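Local coordinates for protein glyceraldehyde-3-phosphate dehydrogenase (Sulfolobus solfataricus, PDB 1B7G) that catalyses the phosphorylating oxidation of D-glyceraldehyde 3-phosphate to 1,3-bisphosphoglycerate in glycolysis, using NADP in preference to NAD, at residues R135-C149 and H192-I206. The protein carries 1 engineered substitution. Residues are numbered along the deposited sequence; the frame is centred on the assembly and turned at random.
Sequences RVVSCNTTALLRTIC and HHAKDVNSVIRNLDI. With SO4 (sulfate ion), chain C; SO4 (sulfate ion), chain F; SO4 (sulfate ion), chain H.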
ATOM      1  N   ARG A 135      27.145  -8.202   8.561  1.00 28.58           N
ATOM      2  CA  ARG A 135      26.349  -8.274   7.327  1.00 25.96           C
ATOM      3  C   ARG A 135      24.987  -8.842   7.676  1.00 24.15           C
ATOM      4  O   ARG A 135      24.918  -9.951   8.205  1.00 25.49           O
ATOM      5  CB  ARG A 135      26.980  -9.166   6.240  1.00 26.33           C
ATOM      6  CG  ARG A 135      26.112  -9.115   4.951  1.00 24.60           C
ATOM      7  CD  ARG A 135      26.692 -10.120   3.922  1.00 25.48           C
ATOM      8  NE  ARG A 135      26.569 -11.480   4.445  1.00 26.26           N
ATOM      9  CZ  ARG A 135      26.566 -12.575   3.691  1.00 33.42           C
ATOM     10  NH1 ARG A 135      26.621 -12.463   2.370  1.00 27.88           N
ATOM     11  NH2 ARG A 135      26.420 -13.759   4.257  1.00 25.59           N
ATOM     12  N   VAL A 136      23.936  -8.036   7.599  1.00 24.71           N
ATOM     13  CA  VAL A 136      22.601  -8.587   7.830  1.00 22.95           C
ATOM     14  C   VAL A 136      22.274  -9.415   6.563  1.00 25.76           C
ATOM     15  O   VAL A 136      22.311  -8.862   5.478  1.00 24.36           O
ATOM     16  CB  VAL A 136      21.540  -7.506   8.026  1.00 31.05           C
ATOM     17  CG1 VAL A 136      20.132  -8.116   7.952  1.00 22.39           C
ATOM     18  CG2 VAL A 136      21.712  -6.762   9.384  1.00 23.00           C
ATOM     19  N   VAL A 137      21.935 -10.685   6.696  1.00 25.80           N
ATOM     20  CA  VAL A 137      21.674 -11.528   5.523  1.00 28.56           C
ATOM     21  C   VAL A 137      20.496 -10.992   4.699  1.00 25.27           C
ATOM     22  O   VAL A 137      19.735 -10.127   5.139  1.00 27.61           O
ATOM     23  CB  VAL A 137      21.391 -12.987   5.884  1.00 23.76           C
ATOM     24  CG1 VAL A 137      22.712 -13.768   5.996  1.00 33.57           C
ATOM     25  CG2 VAL A 137      20.598 -13.115   7.168  1.00 24.43           C
ATOM     26  N   SER A 138      20.350 -11.530   3.475  1.00 24.23           N
ATOM     27  CA  SER A 138      19.300 -11.039   2.575  1.00 18.83           C
ATOM     28  C   SER A 138      17.932 -11.296   3.134  1.00 20.34           C
ATOM     29  O   SER A 138      17.712 -12.069   4.081  1.00 24.99           O
ATOM     30  CB  SER A 138      19.449 -11.741   1.184  1.00 21.65           C
ATOM     31  OG  SER A 138      18.939 -13.094   1.354  1.00 19.84           O
ATOM     32  N   CYS A 139      16.899 -10.743   2.479  1.00 20.71           N
ATOM     33  CA  CYS A 139      15.526 -10.927   2.896  1.00 21.92           C
ATOM     34  C   CYS A 139      15.105 -12.407   2.956  1.00 23.25           C
ATOM     35  O   CYS A 139      14.460 -12.839   3.895  1.00 20.91           O
ATOM     36  CB  CYS A 139      14.605 -10.214   1.841  1.00 29.02           C
ATOM     37  SG  CYS A 139      15.062  -8.449   1.640  1.00 41.13           S
ATOM     38  N   ASN A 140      15.421 -13.186   1.899  1.00 20.56           N
ATOM     39  CA  ASN A 140      14.968 -14.592   1.948  1.00 22.66           C
ATOM     40  C   ASN A 140      15.884 -15.409   2.838  1.00 18.77           C
ATOM     41  O   ASN A 140      15.415 -16.357   3.462  1.00 21.46           O
ATOM     42  CB  ASN A 140      14.886 -15.158   0.511  1.00 26.18           C
ATOM     43  CG  ASN A 140      13.626 -14.629  -0.174  1.00 25.88           C
ATOM     44  OD1 ASN A 140      12.547 -14.648   0.415  1.00 21.08           O
ATOM     45  ND2 ASN A 140      13.740 -14.161  -1.395  1.00 21.63           N
ATOM     46  N   THR A 141      17.159 -14.987   3.000  1.00 21.61           N
ATOM     47  CA  THR A 141      18.027 -15.748   3.911  1.00 21.11           C
ATOM     48  C   THR A 141      17.517 -15.553   5.337  1.00 23.26           C
ATOM     49  O   THR A 141      17.488 -16.452   6.176  1.00 23.55           O
ATOM     50  CB  THR A 141      19.482 -15.286   3.812  1.00 19.93           C
ATOM     51  OG1 THR A 141      19.913 -15.308   2.441  1.00 24.56           O
ATOM     52  CG2 THR A 141      20.394 -16.219   4.618  1.00 16.46           C
ATOM     53  N   THR A 142      17.132 -14.287   5.626  1.00 23.38           N
ATOM     54  CA  THR A 142      16.571 -13.986   6.950  1.00 21.17           C
ATOM     55  C   THR A 142      15.370 -14.832   7.274  1.00 22.86           C
ATOM     56  O   THR A 142      15.209 -15.318   8.401  1.00 22.46           O
ATOM     57  CB  THR A 142      16.209 -12.501   7.074  1.00 20.54           C
ATOM     58  OG1 THR A 142      17.381 -11.679   6.930  1.00 22.83           O
ATOM     59  CG2 THR A 142      15.586 -12.183   8.432  1.00 23.92           C
ATOM     60  N   ALA A 143      14.426 -14.978   6.305  1.00 21.83           N
ATOM     61  CA  ALA A 143      13.208 -15.718   6.590  1.00 26.37           C
ATOM     62  C   ALA A 143      13.545 -17.197   6.849  1.00 18.54           C
ATOM     63  O   ALA A 143      12.982 -17.777   7.758  1.00 21.24           O
ATOM     64  CB  ALA A 143      12.222 -15.569   5.420  1.00 22.26           C
ATOM     65  N   LEU A 144      14.524 -17.722   6.127  1.00 18.71           N
ATOM     66  CA  LEU A 144      14.927 -19.133   6.360  1.00 27.22           C
ATOM     67  C   LEU A 144      15.564 -19.293   7.762  1.00 26.63           C
ATOM     68  O   LEU A 144      15.263 -20.229   8.480  1.00 20.11           O
ATOM     69  CB  LEU A 144      15.909 -19.529   5.279  1.00 26.19           C
ATOM     70  CG  LEU A 144      15.411 -19.959   3.881  1.00 22.71           C
ATOM     71  CD1 LEU A 144      16.552 -19.801   2.896  1.00 25.09           C
ATOM     72  CD2 LEU A 144      14.929 -21.409   3.906  1.00 24.03           C
ATOM     73  N   LEU A 145      16.441 -18.367   8.170  1.00 23.37           N
ATOM     74  CA  LEU A 145      17.064 -18.413   9.484  1.00 28.50           C
ATOM     75  C   LEU A 145      16.087 -18.273  10.634  1.00 27.83           C
ATOM     76  O   LEU A 145      16.173 -19.070  11.580  1.00 23.41           O
ATOM     77  CB  LEU A 145      18.171 -17.348   9.615  1.00 17.79           C
ATOM     78  CG  LEU A 145      19.394 -17.703   8.744  1.00 28.52           C
ATOM     79  CD1 LEU A 145      20.327 -16.514   8.621  1.00 27.13           C
ATOM     80  CD2 LEU A 145      20.048 -18.954   9.333  1.00 21.49           C
ATOM     81  N   ARG A 146      15.114 -17.368  10.554  1.00 27.89           N
ATOM     82  CA  ARG A 146      14.145 -17.243  11.627  1.00 25.08           C
ATOM     83  C   ARG A 146      13.370 -18.563  11.777  1.00 30.01           C
ATOM     84  O   ARG A 146      13.032 -18.926  12.882  1.00 25.41           O
ATOM     85  CB  ARG A 146      13.130 -16.127  11.450  1.00 21.39           C
ATOM     86  CG  ARG A 146      13.796 -14.725  11.337  1.00 20.00           C
ATOM     87  CD  ARG A 146      12.592 -13.739  11.410  1.00 17.79           C
ATOM     88  NE  ARG A 146      13.096 -12.365  11.292  1.00 21.84           N
ATOM     89  CZ  ARG A 146      12.369 -11.375  10.761  1.00 19.80           C
ATOM     90  NH1 ARG A 146      11.107 -11.592  10.381  1.00 20.43           N
ATOM     91  NH2 ARG A 146      12.930 -10.180  10.679  1.00 17.91           N
ATOM     92  N   THR A 147      12.979 -19.140  10.629  1.00 20.21           N
ATOM     93  CA  THR A 147      12.207 -20.389  10.694  1.00 21.64           C
ATOM     94  C   THR A 147      13.082 -21.524  11.233  1.00 20.89           C
ATOM     95  O   THR A 147      12.621 -22.187  12.150  1.00 25.50           O
ATOM     96  CB  THR A 147      11.669 -20.742   9.278  1.00 25.34           C
ATOM     97  OG1 THR A 147      10.953 -19.592   8.785  1.00 22.84           O
ATOM     98  CG2 THR A 147      10.817 -21.976   9.317  1.00 21.69           C
ATOM     99  N   ILE A 148      14.293 -21.686  10.768  1.00 25.47           N
ATOM    100  CA  ILE A 148      15.199 -22.754  11.217  1.00 26.99           C
ATOM    101  C   ILE A 148      15.626 -22.592  12.682  1.00 30.76           C
ATOM    102  O   ILE A 148      15.536 -23.542  13.480  1.00 28.77           O
ATOM    103  CB  ILE A 148      16.461 -22.816  10.344  1.00 26.82           C
ATOM    104  CG1 ILE A 148      16.225 -23.118   8.864  1.00 23.09           C
ATOM    105  CG2 ILE A 148      17.415 -23.870  10.933  1.00 32.79           C
ATOM    106  CD1 ILE A 148      17.444 -22.824   7.997  1.00 21.77           C
ATOM    107  N   CYS A 149      16.043 -21.402  13.108  1.00 27.54           N
ATOM    108  CA  CYS A 149      16.425 -21.236  14.543  1.00 30.12           C
ATOM    109  C   CYS A 149      15.254 -21.374  15.475  1.00 27.69           C
ATOM    110  O   CYS A 149      15.352 -22.103  16.492  1.00 29.59           O
ATOM    111  CB  CYS A 149      17.223 -19.968  14.755  1.00 27.87           C
ATOM    112  SG  CYS A 149      18.739 -19.874  13.834  1.00 26.17           S
ATOM    113  N   HIS A 192      22.237 -18.918  -3.921  1.00 26.11           N
ATOM    114  CA  HIS A 192      23.114 -18.352  -2.929  1.00 29.84           C
ATOM    115  C   HIS A 192      22.557 -18.448  -1.508  1.00 28.95           C
ATOM    116  O   HIS A 192      23.333 -18.271  -0.577  1.00 30.02           O
ATOM    117  CB  HIS A 192      23.442 -16.882  -3.276  1.00 29.20           C
ATOM    118  CG  HIS A 192      22.324 -15.919  -3.026  1.00 30.70           C
ATOM    119  ND1 HIS A 192      22.101 -15.396  -1.761  1.00 34.52           N
ATOM    120  CD2 HIS A 192      21.367 -15.377  -3.826  1.00 34.74           C
ATOM    121  CE1 HIS A 192      21.040 -14.617  -1.775  1.00 30.63           C
ATOM    122  NE2 HIS A 192      20.599 -14.548  -3.010  1.00 30.24           N
ATOM    123  N   HIS A 193      21.245 -18.612  -1.343  1.00 21.76           N
ATOM    124  CA  HIS A 193      20.627 -18.709  -0.054  1.00 23.35           C
ATOM    125  C   HIS A 193      21.273 -19.719   0.872  1.00 30.86           C
ATOM    126  O   HIS A 193      21.441 -19.391   2.053  1.00 24.61           O
ATOM    127  CB  HIS A 193      19.118 -19.018  -0.211  1.00 22.19           C
ATOM    128  CG  HIS A 193      18.527 -18.010  -1.177  1.00 32.82           C
ATOM    129  ND1 HIS A 193      18.594 -18.151  -2.539  1.00 25.94           N
ATOM    130  CD2 HIS A 193      17.965 -16.812  -0.944  1.00 24.24           C
ATOM    131  CE1 HIS A 193      18.054 -17.085  -3.119  1.00 29.45           C
ATOM    132  NE2 HIS A 193      17.656 -16.238  -2.161  1.00 21.60           N
ATOM    133  N   ALA A 194      21.633 -20.907   0.348  1.00 28.48           N
ATOM    134  CA  ALA A 194      22.172 -21.952   1.207  1.00 29.67           C
ATOM    135  C   ALA A 194      23.493 -21.546   1.851  1.00 24.77           C
ATOM    136  O   ALA A 194      23.616 -21.581   3.066  1.00 24.00           O
ATOM    137  CB  ALA A 194      22.265 -23.278   0.443  1.00 26.54           C
ATOM    138  N   LYS A 195      24.416 -21.044   1.064  1.00 22.88           N
ATOM    139  CA  LYS A 195      25.657 -20.491   1.550  1.00 27.56           C
ATOM    140  C   LYS A 195      25.376 -19.364   2.558  1.00 31.74           C
ATOM    141  O   LYS A 195      25.973 -19.361   3.623  1.00 26.47           O
ATOM    142  CB  LYS A 195      26.475 -19.949   0.394  1.00 24.20           C
ATOM    143  CG  LYS A 195      27.890 -19.581   0.761  1.00 40.80           C
ATOM    144  CD  LYS A 195      28.654 -18.875  -0.363  1.00 41.67           C
ATOM    145  CE  LYS A 195      30.148 -18.982  -0.018  1.00 53.19           C
ATOM    146  NZ  LYS A 195      31.016 -18.085  -0.811  1.00 54.78           N
ATOM    147  N   ASP A 196      24.436 -18.474   2.240  1.00 31.18           N
ATOM    148  CA  ASP A 196      24.126 -17.381   3.169  1.00 28.39           C
ATOM    149  C   ASP A 196      23.584 -17.902   4.476  1.00 23.76           C
ATOM    150  O   ASP A 196      24.057 -17.395   5.505  1.00 23.19           O
ATOM    151  CB  ASP A 196      23.272 -16.302   2.529  1.00 25.15           C
ATOM    152  CG  ASP A 196      24.007 -15.615   1.382  1.00 24.27           C
ATOM    153  OD1 ASP A 196      25.218 -15.904   1.252  1.00 32.31           O
ATOM    154  OD2 ASP A 196      23.422 -14.903   0.562  1.00 29.98           O
ATOM    155  N   VAL A 197      22.738 -18.919   4.493  1.00 25.44           N
ATOM    156  CA  VAL A 197      22.274 -19.512   5.751  1.00 26.55           C
ATOM    157  C   VAL A 197      23.470 -20.070   6.549  1.00 33.35           C
ATOM    158  O   VAL A 197      23.583 -19.956   7.802  1.00 23.37           O
ATOM    159  CB  VAL A 197      21.240 -20.586   5.467  1.00 23.76           C
ATOM    160  CG1 VAL A 197      20.944 -21.545   6.628  1.00 20.50           C
ATOM    161  CG2 VAL A 197      19.871 -20.043   5.022  1.00 25.19           C
ATOM    162  N   ASN A 198      24.371 -20.742   5.829  1.00 28.47           N
ATOM    163  CA  ASN A 198      25.566 -21.335   6.402  1.00 34.50           C
ATOM    164  C   ASN A 198      26.573 -20.307   6.919  1.00 31.89           C
ATOM    165  O   ASN A 198      27.450 -20.632   7.728  1.00 26.41           O
ATOM    166  CB  ASN A 198      26.273 -22.190   5.331  1.00 34.72           C
ATOM    167  CG  ASN A 198      25.714 -23.601   5.230  1.00 28.83           C
ATOM    168  OD1 ASN A 198      25.781 -24.181   4.143  1.00 33.21           O
ATOM    169  ND2 ASN A 198      25.243 -24.150   6.316  1.00 28.48           N
ATOM    170  N   SER A 199      26.478 -19.043   6.519  1.00 28.55           N
ATOM    171  CA  SER A 199      27.328 -17.992   7.064  1.00 30.56           C
ATOM    172  C   SER A 199      26.875 -17.656   8.498  1.00 34.52           C
ATOM    173  O   SER A 199      27.563 -16.968   9.238  1.00 38.88           O
ATOM    174  CB  SER A 199      27.159 -16.716   6.225  1.00 28.55           C
ATOM    175  OG  SER A 199      25.914 -16.069   6.529  1.00 29.06           O
ATOM    176  N   VAL A 200      25.724 -18.154   8.870  1.00 28.68           N
ATOM    177  CA  VAL A 200      25.025 -17.954  10.121  1.00 32.91           C
ATOM    178  C   VAL A 200      24.951 -19.239  10.926  1.00 38.98           C
ATOM    179  O   VAL A 200      25.393 -19.306  12.072  1.00 35.38           O
ATOM    180  CB  VAL A 200      23.602 -17.441   9.817  1.00 44.75           C
ATOM    181  CG1 VAL A 200      22.697 -17.356  11.034  1.00 38.68           C
ATOM    182  CG2 VAL A 200      23.684 -16.067   9.143  1.00 41.90           C
ATOM    183  N   ILE A 201      24.539 -20.325  10.281  1.00 34.79           N
ATOM    184  CA  ILE A 201      24.547 -21.662  10.889  1.00 38.02           C
ATOM    185  C   ILE A 201      25.541 -22.516  10.103  1.00 39.58           C
ATOM    186  O   ILE A 201      25.203 -23.129   9.082  1.00 34.79           O
ATOM    187  CB  ILE A 201      23.164 -22.317  10.851  1.00 37.98           C
ATOM    188  CG1 ILE A 201      22.102 -21.377  11.409  1.00 39.81           C
ATOM    189  CG2 ILE A 201      23.173 -23.641  11.632  1.00 45.53           C
ATOM    190  CD1 ILE A 201      20.695 -21.955  11.414  1.00 33.42           C
ATOM    191  N   ARG A 202      26.769 -22.583  10.578  1.00 38.85           N
ATOM    192  CA  ARG A 202      27.878 -23.179   9.870  1.00 40.72           C
ATOM    193  C   ARG A 202      27.767 -24.603   9.409  1.00 36.10           C
ATOM    194  O   ARG A 202      28.158 -24.904   8.257  1.00 41.97           O
ATOM    195  CB  ARG A 202      29.169 -23.029  10.713  1.00 47.00           C
ATOM    196  CG  ARG A 202      29.765 -21.629  10.704  1.00 64.80           C
ATOM    197  CD  ARG A 202      29.696 -20.999   9.343  1.00 73.03           C
ATOM    198  NE  ARG A 202      30.290 -19.690   9.188  1.00 72.96           N
ATOM    199  CZ  ARG A 202      30.700 -19.225   8.002  1.00 75.58           C
ATOM    200  NH1 ARG A 202      30.563 -19.972   6.914  1.00 73.94           N
ATOM    201  NH2 ARG A 202      31.256 -18.027   7.902  1.00 76.09           N
ATOM    202  N   ASN A 203      27.229 -25.538  10.195  1.00 34.17           N
ATOM    203  CA  ASN A 203      27.314 -26.918   9.653  1.00 40.13           C
ATOM    204  C   ASN A 203      25.992 -27.487   9.206  1.00 39.49           C
ATOM    205  O   ASN A 203      25.799 -28.720   9.198  1.00 42.29           O
ATOM    206  CB  ASN A 203      27.990 -27.789  10.726  1.00 46.44           C
ATOM    207  CG  ASN A 203      29.403 -27.305  11.036  1.00 52.17           C
ATOM    208  OD1 ASN A 203      30.240 -27.199  10.138  1.00 57.66           O
ATOM    209  ND2 ASN A 203      29.664 -26.981  12.296  1.00 55.67           N
ATOM    210  N   LEU A 204      25.018 -26.651   8.891  1.00 32.36           N
ATOM    211  CA  LEU A 204      23.705 -27.168   8.527  1.00 32.78           C
ATOM    212  C   LEU A 204      23.744 -27.674   7.079  1.00 26.19           C
ATOM    213  O   LEU A 204      24.282 -26.972   6.223  1.00 28.53           O
ATOM    214  CB  LEU A 204      22.616 -26.114   8.675  1.00 31.11           C
ATOM    215  CG  LEU A 204      21.245 -26.532   8.087  1.00 29.52           C
ATOM    216  CD1 LEU A 204      20.690 -27.743   8.834  1.00 28.41           C
ATOM    217  CD2 LEU A 204      20.302 -25.340   8.198  1.00 28.94           C
ATOM    218  N   ASP A 205      23.185 -28.835   6.864  1.00 27.31           N
ATOM    219  CA  ASP A 205      23.146 -29.378   5.469  1.00 27.74           C
ATOM    220  C   ASP A 205      21.896 -28.749   4.804  1.00 20.54           C
ATOM    221  O   ASP A 205      20.767 -29.176   5.053  1.00 24.26           O
ATOM    222  CB  ASP A 205      23.014 -30.890   5.577  1.00 31.85           C
ATOM    223  CG  ASP A 205      22.739 -31.614   4.278  1.00 32.74           C
ATOM    224  OD1 ASP A 205      22.576 -30.996   3.212  1.00 34.40           O
ATOM    225  OD2 ASP A 205      22.669 -32.858   4.278  1.00 37.61           O
ATOM    226  N   ILE A 206      22.112 -27.745   3.988  1.00 21.79           N
ATOM    227  CA  ILE A 206      20.995 -27.017   3.357  1.00 26.43           C
ATOM    228  C   ILE A 206      21.282 -26.823   1.870  1.00 20.79           C
ATOM    229  O   ILE A 206      22.409 -26.592   1.437  1.00 24.05           O
ATOM    230  CB  ILE A 206      20.701 -25.641   4.015  1.00 24.98           C
ATOM    231  CG1 ILE A 206      19.664 -24.838   3.217  1.00 28.16           C
ATOM    232  CG2 ILE A 206      21.998 -24.842   4.091  1.00 17.41           C
ATOM    233  CD1 ILE A 206      19.027 -23.651   3.949  1.00 21.98           C
TER
HETATM  234  S   SO4 C 601      17.189 -12.726  -1.781  1.00 25.27           S
HETATM  235  O1  SO4 C 601      17.415 -11.651  -2.739  1.00 34.33           O
HETATM  236  O2  SO4 C 601      16.360 -13.854  -2.478  1.00 29.64           O
HETATM  237  O3  SO4 C 601      16.438 -12.407  -0.569  1.00 30.69           O
HETATM  238  O4  SO4 C 601      18.528 -13.239  -1.439  1.00 30.27           O
HETATM  239  S   SO4 F 607      23.083 -16.930  -7.121  1.00 53.67           S
HETATM  240  O1  SO4 F 607      23.446 -15.520  -6.722  1.00 55.46           O
HETATM  241  O2  SO4 F 607      22.508 -16.873  -8.520  1.00 53.97           O
HETATM  242  O3  SO4 F 607      22.028 -17.476  -6.184  1.00 36.31           O
HETATM  243  O4  SO4 F 607      24.317 -17.774  -7.141  1.00 51.08           O
HETATM  244  S   SO4 H 611      30.116 -14.765  -0.614  1.00 61.16           S
HETATM  245  O1  SO4 H 611      31.526 -15.216  -0.267  1.00 60.54           O
HETATM  246  O2  SO4 H 611      30.205 -13.764  -1.725  1.00 66.61           O
HETATM  247  O3  SO4 H 611      29.437 -14.194   0.573  1.00 53.61           O
HETATM  248  O4  SO4 H 611      29.382 -15.990  -1.101  1.00 65.17           O
HETATM  249  O   HOH W   1      27.760 -16.005   2.164  1.00 32.16           O
HETATM  250  O   HOH W   2      22.580 -12.782   2.293  1.00 22.54           O
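Arg135 lies on strand 133-136 of the parallel Rossmann-type sheet, which leads into the helix of the probable nucleophile, Cys139, and its bent chain brings NH2 edge-on to Ser199 OG, a weak bond of 3.3 Å. NH2 is also hydrogen-bonded to Ser118 OG, while the salt bridge from NH1 to Asp196 OD1 is long, the guanidinium and carboxylate planes standing 79° apart; a water joins NH2, again weakly, to that oxygen. Ser138 is the N-cap of helix 139-152, its OG accepting from Thr141 N at 3.1 Å. A sulfate marks the inorganic phosphate site beside this helix start: Asn140 N donates to O3, and Asn140 ND2 shares O2 with His193 NE2, which meets it in the ring plane at 2.7 Å and 176°. Arg166 also binds sulfate, and Asn140 OD1 is held by His221. Thr141, Leu144, Leu145 and Ile148 form the hole that receives Val197 as a knob. The axes of segments 139-149 and 193-198 pass 9.3 Å apart, crossing at -55°. Leu145 meets Val200 tip to tip, CD1 to CG2 being a tight 3.4 Å. Ile148 CD1 packs on Leu204 CD2, and Cys149, disulfide-bonded to Cys123, rests SG 3.7 Å from Ile201 CD1.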